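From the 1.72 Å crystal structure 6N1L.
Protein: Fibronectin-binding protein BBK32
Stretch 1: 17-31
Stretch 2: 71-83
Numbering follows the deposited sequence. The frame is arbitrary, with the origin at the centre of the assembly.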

# COMPACT_ATOMS: atom_id res chain seq x y z
N LYS A 17 -3.11 9.91 13.46
CA LYS A 17 -3.24 8.51 13.83
C LYS A 17 -4.29 7.80 12.98
O LYS A 17 -4.07 6.67 12.53
CB LYS A 17 -3.60 8.40 15.32
CG LYS A 17 -3.79 6.97 15.79
CD LYS A 17 -4.78 6.88 16.94
CE LYS A 17 -5.45 5.51 16.99
NZ LYS A 17 -6.91 5.64 17.23
N TYR A 18 -5.42 8.46 12.71
CA TYR A 18 -6.45 7.84 11.90
C TYR A 18 -5.96 7.60 10.48
O TYR A 18 -6.18 6.52 9.91
CB TYR A 18 -7.71 8.70 11.87
CG TYR A 18 -8.70 8.21 10.84
CD1 TYR A 18 -9.50 7.10 11.10
CD2 TYR A 18 -8.82 8.83 9.60
CE1 TYR A 18 -10.39 6.63 10.16
CE2 TYR A 18 -9.71 8.36 8.65
CZ TYR A 18 -10.50 7.27 8.93
OH TYR A 18 -11.39 6.79 7.99
N ASN A 19 -5.33 8.60 9.88
CA ASN A 19 -4.94 8.47 8.48
C ASN A 19 -3.77 7.51 8.31
O ASN A 19 -3.70 6.80 7.29
CB ASN A 19 -4.63 9.84 7.89
CG ASN A 19 -5.89 10.63 7.57
OD1 ASN A 19 -6.46 10.51 6.48
ND2 ASN A 19 -6.35 11.43 8.54
N VAL A 20 -2.85 7.46 9.28
CA VAL A 20 -1.77 6.48 9.21
C VAL A 20 -2.32 5.07 9.35
O VAL A 20 -1.93 4.15 8.61
CB VAL A 20 -0.70 6.80 10.28
CG1 VAL A 20 0.32 5.68 10.35
CG2 VAL A 20 -0.02 8.12 9.95
N ASP A 21 -3.26 4.87 10.28
CA ASP A 21 -3.89 3.56 10.42
C ASP A 21 -4.58 3.14 9.14
O ASP A 21 -4.48 1.98 8.71
CB ASP A 21 -4.90 3.57 11.57
CG ASP A 21 -4.29 3.19 12.91
OD1 ASP A 21 -3.08 2.85 12.95
OD2 ASP A 21 -5.02 3.24 13.92
N SER A 22 -5.30 4.07 8.50
CA SER A 22 -5.95 3.76 7.23
C SER A 22 -4.93 3.45 6.15
O SER A 22 -5.18 2.60 5.28
CB SER A 22 -6.83 4.92 6.79
OG SER A 22 -7.80 5.23 7.79
N ALA A 23 -3.78 4.13 6.16
CA ALA A 23 -2.76 3.83 5.16
C ALA A 23 -2.19 2.43 5.38
O ALA A 23 -1.94 1.70 4.40
CB ALA A 23 -1.64 4.88 5.22
N ILE A 24 -2.01 2.05 6.64
CA ILE A 24 -1.51 0.72 6.97
C ILE A 24 -2.48 -0.34 6.45
O ILE A 24 -2.08 -1.32 5.81
CB ILE A 24 -1.28 0.58 8.48
CG1 ILE A 24 -0.10 1.45 8.92
CG2 ILE A 24 -1.04 -0.88 8.87
CD1 ILE A 24 0.13 1.43 10.44
N GLN A 25 -3.77 -0.13 6.72
CA GLN A 25 -4.80 -1.04 6.22
C GLN A 25 -4.78 -1.14 4.70
O GLN A 25 -5.00 -2.23 4.15
CB GLN A 25 -6.19 -0.56 6.69
CG GLN A 25 -6.39 -0.56 8.20
CD GLN A 25 -6.43 -1.95 8.80
OE1 GLN A 25 -5.40 -2.62 8.96
NE2 GLN A 25 -7.64 -2.41 9.13
N THR A 26 -4.58 -0.02 4.01
CA THR A 26 -4.56 -0.02 2.56
C THR A 26 -3.38 -0.82 2.03
O THR A 26 -3.52 -1.57 1.05
CB THR A 26 -4.52 1.41 2.02
OG1 THR A 26 -5.62 2.16 2.59
CG2 THR A 26 -4.61 1.44 0.51
N ILE A 27 -2.20 -0.66 2.63
CA ILE A 27 -1.06 -1.48 2.23
C ILE A 27 -1.38 -2.96 2.41
O ILE A 27 -1.08 -3.78 1.54
CB ILE A 27 0.20 -1.08 3.01
CG1 ILE A 27 0.63 0.31 2.56
CG2 ILE A 27 1.31 -2.12 2.76
CD1 ILE A 27 1.83 0.91 3.33
N THR A 28 -2.00 -3.32 3.54
CA THR A 28 -2.32 -4.73 3.75
C THR A 28 -3.28 -5.22 2.68
O THR A 28 -3.13 -6.34 2.17
CB THR A 28 -2.91 -4.93 5.16
OG1 THR A 28 -1.96 -4.47 6.14
CG2 THR A 28 -3.21 -6.39 5.42
N LYS A 29 -4.23 -4.37 2.28
CA LYS A 29 -5.16 -4.73 1.20
C LYS A 29 -4.42 -4.98 -0.11
O LYS A 29 -4.70 -5.95 -0.82
CB LYS A 29 -6.19 -3.62 1.03
CG LYS A 29 -7.24 -3.90 -0.04
CD LYS A 29 -8.10 -2.66 -0.27
CE LYS A 29 -9.17 -2.91 -1.32
NZ LYS A 29 -9.94 -1.67 -1.63
N ILE A 30 -3.45 -4.11 -0.44
CA ILE A 30 -2.67 -4.29 -1.66
C ILE A 30 -1.86 -5.59 -1.58
O ILE A 30 -1.80 -6.35 -2.55
CB ILE A 30 -1.75 -3.09 -1.91
CG1 ILE A 30 -2.55 -1.82 -2.20
CG2 ILE A 30 -0.84 -3.36 -3.09
CD1 ILE A 30 -1.71 -0.50 -2.09
N TYR A 31 -1.22 -5.85 -0.44
CA TYR A 31 -0.39 -7.05 -0.33
C TYR A 31 -1.25 -8.31 -0.40
O TYR A 31 -0.87 -9.30 -1.03
CB TYR A 31 0.44 -7.01 0.96
CG TYR A 31 1.34 -8.21 1.09
CD1 TYR A 31 2.44 -8.36 0.26
CD2 TYR A 31 1.08 -9.19 2.03
CE1 TYR A 31 3.25 -9.47 0.35
CE2 TYR A 31 1.90 -10.29 2.14
CZ TYR A 31 2.99 -10.43 1.30
OH TYR A 31 3.79 -11.54 1.42
N LYS A 71 -6.02 2.47 -8.09
CA LYS A 71 -6.97 3.01 -7.12
C LYS A 71 -6.47 2.84 -5.70
O LYS A 71 -6.47 3.79 -4.91
CB LYS A 71 -8.33 2.34 -7.29
CG LYS A 71 -9.43 2.90 -6.41
CD LYS A 71 -9.54 4.41 -6.61
CE LYS A 71 -10.96 4.91 -6.34
NZ LYS A 71 -11.01 5.82 -5.15
N ASN A 72 -6.03 1.63 -5.35
CA ASN A 72 -5.49 1.40 -4.01
C ASN A 72 -4.28 2.28 -3.73
O ASN A 72 -4.09 2.75 -2.60
CB ASN A 72 -5.14 -0.08 -3.84
CG ASN A 72 -6.37 -0.96 -3.69
OD1 ASN A 72 -7.46 -0.49 -3.37
ND2 ASN A 72 -6.19 -2.26 -3.91
N PHE A 73 -3.43 2.53 -4.74
CA PHE A 73 -2.28 3.40 -4.49
C PHE A 73 -2.72 4.85 -4.34
O PHE A 73 -2.14 5.60 -3.54
CB PHE A 73 -1.22 3.26 -5.58
CG PHE A 73 -0.08 2.37 -5.18
CD1 PHE A 73 -0.16 1.00 -5.37
CD2 PHE A 73 1.05 2.89 -4.56
CE1 PHE A 73 0.88 0.16 -4.97
CE2 PHE A 73 2.08 2.06 -4.16
CZ PHE A 73 2.01 0.70 -4.37
N LYS A 74 -3.74 5.28 -5.08
CA LYS A 74 -4.23 6.65 -4.85
C LYS A 74 -4.84 6.78 -3.47
O LYS A 74 -4.64 7.81 -2.80
CB LYS A 74 -5.22 7.05 -5.95
CG LYS A 74 -4.51 7.51 -7.23
CD LYS A 74 -3.27 8.37 -6.91
CE LYS A 74 -2.58 8.89 -8.18
NZ LYS A 74 -1.43 9.83 -7.90
N THR A 75 -5.57 5.76 -3.01
CA THR A 75 -6.10 5.77 -1.65
C THR A 75 -4.96 5.88 -0.64
O THR A 75 -5.01 6.68 0.30
CB THR A 75 -6.93 4.52 -1.39
OG1 THR A 75 -8.09 4.51 -2.24
CG2 THR A 75 -7.35 4.44 0.06
N LEU A 76 -3.91 5.07 -0.84
CA LEU A 76 -2.75 5.12 0.05
C LEU A 76 -2.10 6.51 0.05
O LEU A 76 -1.82 7.07 1.12
CB LEU A 76 -1.74 4.05 -0.35
CG LEU A 76 -0.38 4.05 0.35
CD1 LEU A 76 -0.53 3.90 1.86
CD2 LEU A 76 0.45 2.89 -0.20
N LEU A 77 -1.82 7.05 -1.14
CA LEU A 77 -1.23 8.38 -1.23
C LEU A 77 -2.08 9.42 -0.52
O LEU A 77 -1.58 10.25 0.27
CB LEU A 77 -1.02 8.77 -2.69
CG LEU A 77 -0.32 10.09 -2.98
CD1 LEU A 77 1.05 10.17 -2.27
CD2 LEU A 77 -0.18 10.33 -4.48
N ASN A 78 -3.39 9.40 -0.78
CA ASN A 78 -4.27 10.40 -0.17
C ASN A 78 -4.23 10.34 1.35
O ASN A 78 -4.18 11.38 2.01
CB ASN A 78 -5.70 10.23 -0.69
CG ASN A 78 -5.85 10.66 -2.13
OD1 ASN A 78 -4.98 11.34 -2.68
ND2 ASN A 78 -6.97 10.28 -2.76
N TYR A 79 -4.26 9.13 1.93
CA TYR A 79 -4.18 9.02 3.38
C TYR A 79 -2.88 9.62 3.90
O TYR A 79 -2.88 10.33 4.92
CB TYR A 79 -4.31 7.56 3.82
CG TYR A 79 -5.73 7.03 3.88
CD1 TYR A 79 -6.75 7.78 4.48
CD2 TYR A 79 -6.06 5.79 3.35
CE1 TYR A 79 -8.05 7.30 4.54
CE2 TYR A 79 -7.35 5.30 3.40
CZ TYR A 79 -8.35 6.06 4.00
OH TYR A 79 -9.63 5.57 4.05
N ILE A 80 -1.76 9.36 3.22
CA ILE A 80 -0.48 9.90 3.69
C ILE A 80 -0.41 11.41 3.46
O ILE A 80 0.16 12.15 4.28
CB ILE A 80 0.69 9.17 3.00
CG1 ILE A 80 0.72 7.70 3.42
CG2 ILE A 80 2.05 9.84 3.33
CD1 ILE A 80 0.74 7.51 4.91
N GLN A 81 -1.00 11.90 2.36
CA GLN A 81 -0.93 13.33 2.09
C GLN A 81 -1.73 14.12 3.12
O GLN A 81 -1.30 15.20 3.55
CB GLN A 81 -1.42 13.64 0.68
CG GLN A 81 -0.44 13.17 -0.39
CD GLN A 81 -0.85 13.59 -1.78
OE1 GLN A 81 -2.03 13.61 -2.11
NE2 GLN A 81 0.14 13.92 -2.61
N VAL A 82 -2.88 13.57 3.56
CA VAL A 82 -3.62 14.18 4.67
C VAL A 82 -2.80 14.11 5.96
O VAL A 82 -2.79 15.06 6.76
CB VAL A 82 -4.98 13.49 4.85
CG1 VAL A 82 -5.68 13.98 6.12
CG2 VAL A 82 -5.85 13.72 3.63
N SER A 83 -2.11 12.98 6.19
CA SER A 83 -1.27 12.85 7.37
C SER A 83 -0.20 13.93 7.39
O SER A 83 0.04 14.55 8.43
CB SER A 83 -0.61 11.47 7.39
OG SER A 83 -1.54 10.48 7.80

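Both stretches are helical throughout, and each belongs to a helix that runs on past both of its ends. They lie nearly antiparallel, their N-to-C directions 160° apart, with axes approaching to 8.4 Å. The backbones come nearest at Asn19 CA and Tyr79 CA, 5.2 Å apart, and Ala23 CA and Leu76 CA, 5.3 Å apart; of these four residues only Ala23 is small.

Ala23 points its methyl toward the other helix, where larger side chains pack against it: Ala23 CB is 3.7 Å from Leu76 CD1 and 3.6 Å from Ile80 CD1. Ile27 extends this apolar seam, its CG1 3.8 Å from Leu76 CD2, and farther along Ile30 CD1 meets the Phe73 ring obliquely in an off-centre CH-pi contact, 3.9 Å from Phe73 CD1.

Two knobs interlock the helices, one from each. Tyr79 sits among Asn19, Ser22, Ala23 and Thr26. Ser22 CB stands over one face of its ring, 3.3 Å from the centroid and almost on the normal, a CH-pi contact, while Asn19 OD1 and Thr26 OG1 lie at the ring edge. In return, Thr26 sits among Asn72, Thr75, Leu76 and Tyr79, with its CG2 3.4 Å from Asn72 O.

The hydroxyls of Ser22, Thr26 and Ser83 bond to carbonyls of their own helices, so they need no polar partner across the contact. Ser22 OG donates to Tyr18 O at 3.0 Å, Thr26 OG1 to Ser22 O at 2.8 Å, and Ser83 OG to Tyr79 O at 3.2 Å. Ser83 OG still meets carbon across the interface, 3.2 Å from Asn19 CB.

Only one hydrogen bond crosses, and it is weak: the extended Lys29 side chain brings NZ within 3.3 Å of Asn72 OD1. Close packing, with that single weak hydrogen bond, makes up a contact that buries 753 Å² summed over both sides.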